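PDB 5UG1: acyltransferase from Streptococcus pneumoniae, which transfers acetyl groups onto cell-wall peptidoglycan, probably by way of a serine-centred catalytic triad set in an atypical alpha/beta hydrolase fold. Local coordinates for residues M87-P92 and P120-A125; N65-Y70 and K99-I104. One frame throughout, in Å; residues are numbered along the deposited sequence.

Contact 1 of 2, residues M87-P92 and P120-A125; sequences MILVTP and PYITIA. With NA (sodium ion), chain C.
M87 and I122 stand side by side on one face of the sheet, their chains running the same way from two neighbouring parallel strands. M87 is extended through chi1 and chi2 (CG anti to the backbone N, -175°), which puts M87 SD 4.1 Å from I122 CD1; the bend at the last torsion then turns the end methyl away from I122's strand. The other branch of I122, CG2, is met obliquely by L89, whose CD1 approaches it to 3.7 Å; branched and flexible apolar chains thus interlock where helix 102-118 covers this face through M112. Further along, I124 carries CG1 anti to its backbone N (chi1 -157°). With chi2 turned to 65°, I124 CD1 folds back toward the neighbouring strand, 3.5 Å from L89 O, and crosses T91 at about a right angle, 3.7 Å from its CG2. OG1 of T91 bonds to D126 OD1 and N128 N, consistent with the rotation that turns CG2 to I124. The opposite face carries I88, V90, T123 and A125: I88 lies alongside T123, and I88 CG2 reaches A125 CB at 3.8 Å. Helix 150-171 packs here, A167 touching both I88 and A125, while T123 OG1 bonds to H86 NE2.

Between the two faces, five main-chain hydrogen bonds join the strands in parallel fashion: M87 N to Y121 O, T123 N to M87 O, L89 N to T123 O, A125 N to L89 O and T91 N to A125 O. I122 O binds the sodium ion at 2.4 Å, with two waters and the carbonyls of A116 and T119, tying the end of helix 102-118 to the edge strand. Strand 86-90, helix 102-118 and strand 122-125 form a beta-alpha-beta crossover, the repeating connection of a three-layer alpha/beta sandwich.

Contact 2 of 2, residues N65-Y70 and K99-I104; sequences NNPENY and KETYAI. With 03S (methanesulfonic acid), chain B.
N65 ND2 is gripped by two acceptors, O12 of the bound methylsulfonyl group (modelled as methanesulfonic acid) and the carbonyl of V36, each through a weak hydrogen bond. The bond from N65 ND2 to 03S O12 is short, 2.6 Å, but strongly bent, with 117° at the hydrogen. A carboxamide suits this place: its N-H groups can serve both ligand and backbone. With S12 N also bonding to the ligand, the arrangement is consistent with the oxyanion hole of SGNH-type hydrolases, the group to which this atypical alpha/beta hydrolase fold probably belongs.

Past the pocket, the loop turns toward the start of helix 102-118, where I104 makes the main apolar contact. I104 CG2, anti to the backbone N, comes within 3.4 Å of P67 O and 3.9 Å of P67 CB, the two side chains crossing at about a right angle. Y70 CD1 lies 3.9 Å from I104 CG2, approached obliquely; P67 O sits in plane at the edge of the Y70 ring. The rigid proline ring faces T101, with P67 CG 4.2 Å from T101 CB. A type I turn from K99 to Y102, closed by Y102 N to K99 O, leads into the helix.

Helix 102-118 connects the two contacts: its first turn brings I104 into contact 2, and its far end leads into strand 122-125 of contact 1. Their centres are 19 Å apart and their nearest atoms about 6 Å, so they do not touch directly, but V105 of that helix meets P67 of contact 2 and P92 of contact 1. Strand 57-61, backbone-bonded to I88 and V90, feeds the loop that carries N65. The methylsulfonyl group meets contact 2 at N65, at the start of segment 65-70. In contact 1, the side chain of V90 is about 12 Å from the bound 03S. P92, just after strand 86-90, touches V64, another residue of the pocket.

Contact 1 of 2, residues M87-P92 and P120-A125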
loop_
_atom_site.group_PDB
_atom_site.type_symbol
_atom_site.label_atom_id
_atom_site.label_comp_id
_atom_site.label_asym_id
_atom_site.label_seq_id
_atom_site.Cartn_x
_atom_site.Cartn_y
_atom_site.Cartn_z
ATOM N N MET A 87 -5.586 -7.605 -5.813
ATOM C CA MET A 87 -4.451 -6.978 -5.158
ATOM C C MET A 87 -4.570 -5.472 -5.292
ATOM O O MET A 87 -4.891 -4.965 -6.365
ATOM C CB MET A 87 -3.139 -7.464 -5.777
ATOM C CG MET A 87 -1.878 -6.983 -5.123
ATOM S SD MET A 87 -0.457 -7.561 -6.093
ATOM C CE MET A 87 0.535 -8.169 -4.750
ATOM N N ILE A 88 -4.315 -4.761 -4.200
ATOM C CA ILE A 88 -4.293 -3.302 -4.201
ATOM C C ILE A 88 -2.876 -2.834 -3.890
ATOM O O ILE A 88 -2.269 -3.290 -2.915
ATOM C CB ILE A 88 -5.311 -2.744 -3.199
ATOM C CG1 ILE A 88 -6.709 -3.058 -3.711
ATOM C CG2 ILE A 88 -5.126 -1.258 -2.987
ATOM C CD1 ILE A 88 -7.729 -2.630 -2.794
ATOM N N LEU A 89 -2.344 -1.937 -4.723
ATOM C CA LEU A 89 -0.995 -1.410 -4.546
ATOM C C LEU A 89 -1.078 0.020 -4.019
ATOM O O LEU A 89 -1.706 0.882 -4.652
ATOM C CB LEU A 89 -0.219 -1.459 -5.865
ATOM C CG LEU A 89 -0.232 -2.804 -6.598
ATOM C CD1 LEU A 89 0.443 -2.680 -7.959
ATOM C CD2 LEU A 89 0.422 -3.903 -5.765
ATOM N N VAL A 90 -0.438 0.279 -2.875
ATOM C CA VAL A 90 -0.408 1.613 -2.281
ATOM C C VAL A 90 0.916 2.278 -2.662
ATOM O O VAL A 90 1.992 1.842 -2.228
ATOM C CB VAL A 90 -0.592 1.559 -0.761
ATOM C CG1 VAL A 90 -1.072 2.923 -0.250
ATOM C CG2 VAL A 90 -1.580 0.469 -0.379
ATOM N N THR A 91 0.845 3.339 -3.471
ATOM C CA THR A 91 2.056 3.977 -3.962
ATOM C C THR A 91 2.785 4.671 -2.813
ATOM O O THR A 91 2.154 5.157 -1.869
ATOM C CB THR A 91 1.744 4.994 -5.062
ATOM O OG1 THR A 91 0.767 5.936 -4.594
ATOM C CG2 THR A 91 1.245 4.296 -6.363
ATOM N N PRO A 92 4.117 4.702 -2.849
ATOM C CA PRO A 92 4.873 5.322 -1.761
ATOM C C PRO A 92 5.040 6.817 -1.986
ATOM O O PRO A 92 4.942 7.318 -3.105
ATOM C CB PRO A 92 6.226 4.599 -1.824
ATOM C CG PRO A 92 6.373 4.259 -3.261
ATOM C CD PRO A 92 5.001 4.035 -3.822
ATOM N N PRO A 120 -5.919 -6.563 -14.743
ATOM C CA PRO A 120 -7.342 -6.458 -14.381
ATOM C C PRO A 120 -7.626 -6.758 -12.917
ATOM O O PRO A 120 -8.568 -6.191 -12.358
ATOM C CB PRO A 120 -8.021 -7.482 -15.310
ATOM C CG PRO A 120 -6.926 -8.413 -15.727
ATOM C CD PRO A 120 -5.669 -7.595 -15.763
ATOM N N TYR A 121 -6.859 -7.640 -12.278
ATOM C CA TYR A 121 -7.108 -8.001 -10.890
ATOM C C TYR A 121 -6.294 -7.161 -9.908
ATOM O O TYR A 121 -6.102 -7.584 -8.756
ATOM C CB TYR A 121 -6.834 -9.489 -10.677
ATOM C CG TYR A 121 -5.533 -9.948 -11.258
ATOM C CD1 TYR A 121 -4.357 -9.854 -10.540
ATOM C CD2 TYR A 121 -5.482 -10.479 -12.537
ATOM C CE1 TYR A 121 -3.166 -10.272 -11.086
ATOM C CE2 TYR A 121 -4.296 -10.887 -13.096
ATOM C CZ TYR A 121 -3.146 -10.800 -12.371
ATOM O OH TYR A 121 -1.964 -11.224 -12.944
ATOM N N ILE A 122 -5.828 -5.981 -10.337
ATOM C CA ILE A 122 -5.046 -5.065 -9.511
ATOM C C ILE A 122 -5.663 -3.670 -9.564
ATOM O O ILE A 122 -6.093 -3.212 -10.626
ATOM C CB ILE A 122 -3.573 -5.024 -9.967
ATOM C CG1 ILE A 122 -2.924 -6.402 -9.797
ATOM C CG2 ILE A 122 -2.797 -3.940 -9.225
ATOM C CD1 ILE A 122 -1.423 -6.379 -9.926
ATOM N N THR A 123 -5.676 -2.987 -8.422
ATOM C CA THR A 123 -6.248 -1.658 -8.263
ATOM C C THR A 123 -5.243 -0.767 -7.542
ATOM O O THR A 123 -4.583 -1.209 -6.597
ATOM C CB THR A 123 -7.572 -1.723 -7.447
ATOM O OG1 THR A 123 -8.528 -2.568 -8.112
ATOM C CG2 THR A 123 -8.153 -0.329 -7.229
ATOM N N ILE A 124 -5.141 0.506 -7.972
ATOM C CA ILE A 124 -4.205 1.449 -7.361
ATOM C C ILE A 124 -4.870 2.127 -6.169
ATOM O O ILE A 124 -6.076 2.395 -6.179
ATOM C CB ILE A 124 -3.709 2.488 -8.387
ATOM C CG1 ILE A 124 -2.354 3.077 -7.953
ATOM C CG2 ILE A 124 -4.742 3.606 -8.584
ATOM C CD1 ILE A 124 -1.233 2.050 -7.930
ATOM N N ALA A 125 -4.078 2.371 -5.126
ATOM C CA ALA A 125 -4.418 3.266 -4.022
ATOM C C ALA A 125 -3.314 4.320 -3.989
ATOM O O ALA A 125 -2.242 4.081 -3.420
ATOM C CB ALA A 125 -4.528 2.512 -2.699
HETATM NA NA NA C . -6.295 -2.886 -12.945
HETATM O O HOH W 1 -7.063 -0.685 -12.514
HETATM O O HOH W 2 -6.644 -2.912 -15.308
#

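Contact 2 of 2, residues N65-Y70 and K99-I104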
loop_
_atom_site.group_PDB
_atom_site.type_symbol
_atom_site.label_atom_id
_atom_site.label_comp_id
_atom_site.label_asym_id
_atom_site.label_seq_id
_atom_site.Cartn_x
_atom_site.Cartn_y
_atom_site.Cartn_z
ATOM N N ASN A 65 10.516 2.190 1.792
ATOM C CA ASN A 65 11.735 1.579 2.326
ATOM C C ASN A 65 12.480 0.795 1.242
ATOM O O ASN A 65 11.920 -0.023 0.636
ATOM C CB ASN A 65 11.384 0.611 3.445
ATOM C CG ASN A 65 11.074 1.278 4.743
ATOM O OD1 ASN A 65 11.473 2.395 5.000
ATOM N ND2 ASN A 65 10.355 0.574 5.587
ATOM N N ASN A 66 13.746 1.049 1.032
ATOM C CA ASN A 66 14.521 0.321 0.047
ATOM C C ASN A 66 13.964 0.443 -1.388
ATOM O O ASN A 66 13.671 -0.536 -1.985
ATOM C CB ASN A 66 14.560 -1.160 0.480
ATOM C CG ASN A 66 15.627 -1.464 1.493
ATOM O OD1 ASN A 66 16.150 -0.584 2.147
ATOM N ND2 ASN A 66 15.967 -2.732 1.620
ATOM N N PRO A 67 13.773 1.637 -1.930
ATOM C CA PRO A 67 13.053 1.750 -3.204
ATOM C C PRO A 67 13.880 1.353 -4.417
ATOM O O PRO A 67 13.312 1.233 -5.509
ATOM C CB PRO A 67 12.682 3.238 -3.258
ATOM C CG PRO A 67 13.892 3.909 -2.587
ATOM C CD PRO A 67 14.314 2.939 -1.483
ATOM N N GLU A 68 15.188 1.137 -4.262
ATOM C CA GLU A 68 16.068 1.051 -5.426
ATOM C C GLU A 68 15.660 -0.078 -6.370
ATOM O O GLU A 68 15.715 0.082 -7.595
ATOM C CB GLU A 68 17.521 0.880 -4.973
ATOM C CG GLU A 68 18.541 0.946 -6.109
ATOM C CD GLU A 68 18.853 -0.420 -6.731
ATOM O OE1 GLU A 68 18.582 -1.466 -6.085
ATOM O OE2 GLU A 68 19.386 -0.437 -7.866
ATOM N N ASN A 69 15.241 -1.225 -5.825
ATOM C CA ASN A 69 14.898 -2.388 -6.638
ATOM C C ASN A 69 13.417 -2.431 -7.010
ATOM O O ASN A 69 12.857 -3.525 -7.164
ATOM C CB ASN A 69 15.304 -3.677 -5.919
ATOM C CG ASN A 69 15.585 -4.830 -6.887
ATOM O OD1 ASN A 69 15.958 -4.610 -8.038
ATOM N ND2 ASN A 69 15.403 -6.061 -6.418
ATOM N N TYR A 70 12.766 -1.271 -7.175
ATOM C CA TYR A 70 11.307 -1.261 -7.310
ATOM C C TYR A 70 10.843 -2.037 -8.538
ATOM O O TYR A 70 9.808 -2.716 -8.489
ATOM C CB TYR A 70 10.771 0.170 -7.369
ATOM C CG TYR A 70 11.147 0.894 -8.630
ATOM C CD1 TYR A 70 12.338 1.603 -8.707
ATOM C CD2 TYR A 70 10.317 0.869 -9.754
ATOM C CE1 TYR A 70 12.702 2.262 -9.863
ATOM C CE2 TYR A 70 10.672 1.521 -10.913
ATOM C CZ TYR A 70 11.869 2.215 -10.964
ATOM O OH TYR A 70 12.250 2.883 -12.109
ATOM N N LYS A 99 15.926 14.548 -1.547
ATOM C CA LYS A 99 16.502 13.276 -1.145
ATOM C C LYS A 99 17.092 12.572 -2.354
ATOM O O LYS A 99 16.497 12.566 -3.435
ATOM C CB LYS A 99 15.446 12.393 -0.477
ATOM C CG LYS A 99 15.438 12.488 1.032
ATOM C CD LYS A 99 16.443 11.545 1.639
ATOM C CE LYS A 99 15.890 10.887 2.893
ATOM N NZ LYS A 99 15.679 11.877 3.980
ATOM N N GLU A 100 18.276 11.978 -2.174
ATOM C CA GLU A 100 18.906 11.301 -3.301
ATOM C C GLU A 100 18.041 10.163 -3.843
ATOM O O GLU A 100 18.252 9.740 -4.982
ATOM C CB GLU A 100 20.300 10.800 -2.904
ATOM C CG GLU A 100 21.249 11.948 -2.484
ATOM C CD GLU A 100 22.729 11.550 -2.450
ATOM O OE1 GLU A 100 23.042 10.421 -2.015
ATOM O OE2 GLU A 100 23.584 12.378 -2.849
ATOM N N THR A 101 17.055 9.686 -3.074
ATOM C CA THR A 101 16.138 8.624 -3.499
ATOM C C THR A 101 14.784 9.141 -3.957
ATOM O O THR A 101 13.913 8.327 -4.298
ATOM C CB THR A 101 15.896 7.621 -2.363
ATOM O OG1 THR A 101 15.436 8.322 -1.198
ATOM C CG2 THR A 101 17.163 6.820 -2.038
ATOM N N TYR A 102 14.569 10.460 -3.942
ATOM C CA TYR A 102 13.262 11.008 -4.302
ATOM C C TYR A 102 12.845 10.559 -5.699
ATOM O O TYR A 102 11.714 10.103 -5.910
ATOM C CB TYR A 102 13.285 12.542 -4.204
ATOM C CG TYR A 102 12.016 13.170 -4.740
ATOM C CD1 TYR A 102 10.825 13.121 -4.015
ATOM C CD2 TYR A 102 12.002 13.778 -5.986
ATOM C CE1 TYR A 102 9.659 13.666 -4.524
ATOM C CE2 TYR A 102 10.851 14.337 -6.496
ATOM C CZ TYR A 102 9.685 14.281 -5.762
ATOM O OH TYR A 102 8.556 14.836 -6.288
ATOM N N ALA A 103 13.764 10.645 -6.663
ATOM C CA ALA A 103 13.424 10.317 -8.044
ATOM C C ALA A 103 13.106 8.835 -8.206
ATOM O O ALA A 103 12.300 8.464 -9.070
ATOM C CB ALA A 103 14.561 10.740 -8.969
ATOM N N ILE A 104 13.710 7.985 -7.372
ATOM C CA ILE A 104 13.423 6.552 -7.390
ATOM C C ILE A 104 12.029 6.277 -6.836
ATOM O O ILE A 104 11.256 5.497 -7.408
ATOM C CB ILE A 104 14.495 5.792 -6.590
ATOM C CG1 ILE A 104 15.888 6.153 -7.098
ATOM C CG2 ILE A 104 14.265 4.283 -6.657
ATOM C CD1 ILE A 104 16.968 5.695 -6.187
HETATM S S10 03S B . 8.699 3.402 7.417
HETATM O O11 03S B . 8.632 4.624 6.585
HETATM O O12 03S B . 8.514 2.210 6.561
HETATM C C13 03S B . 10.181 3.322 8.167
#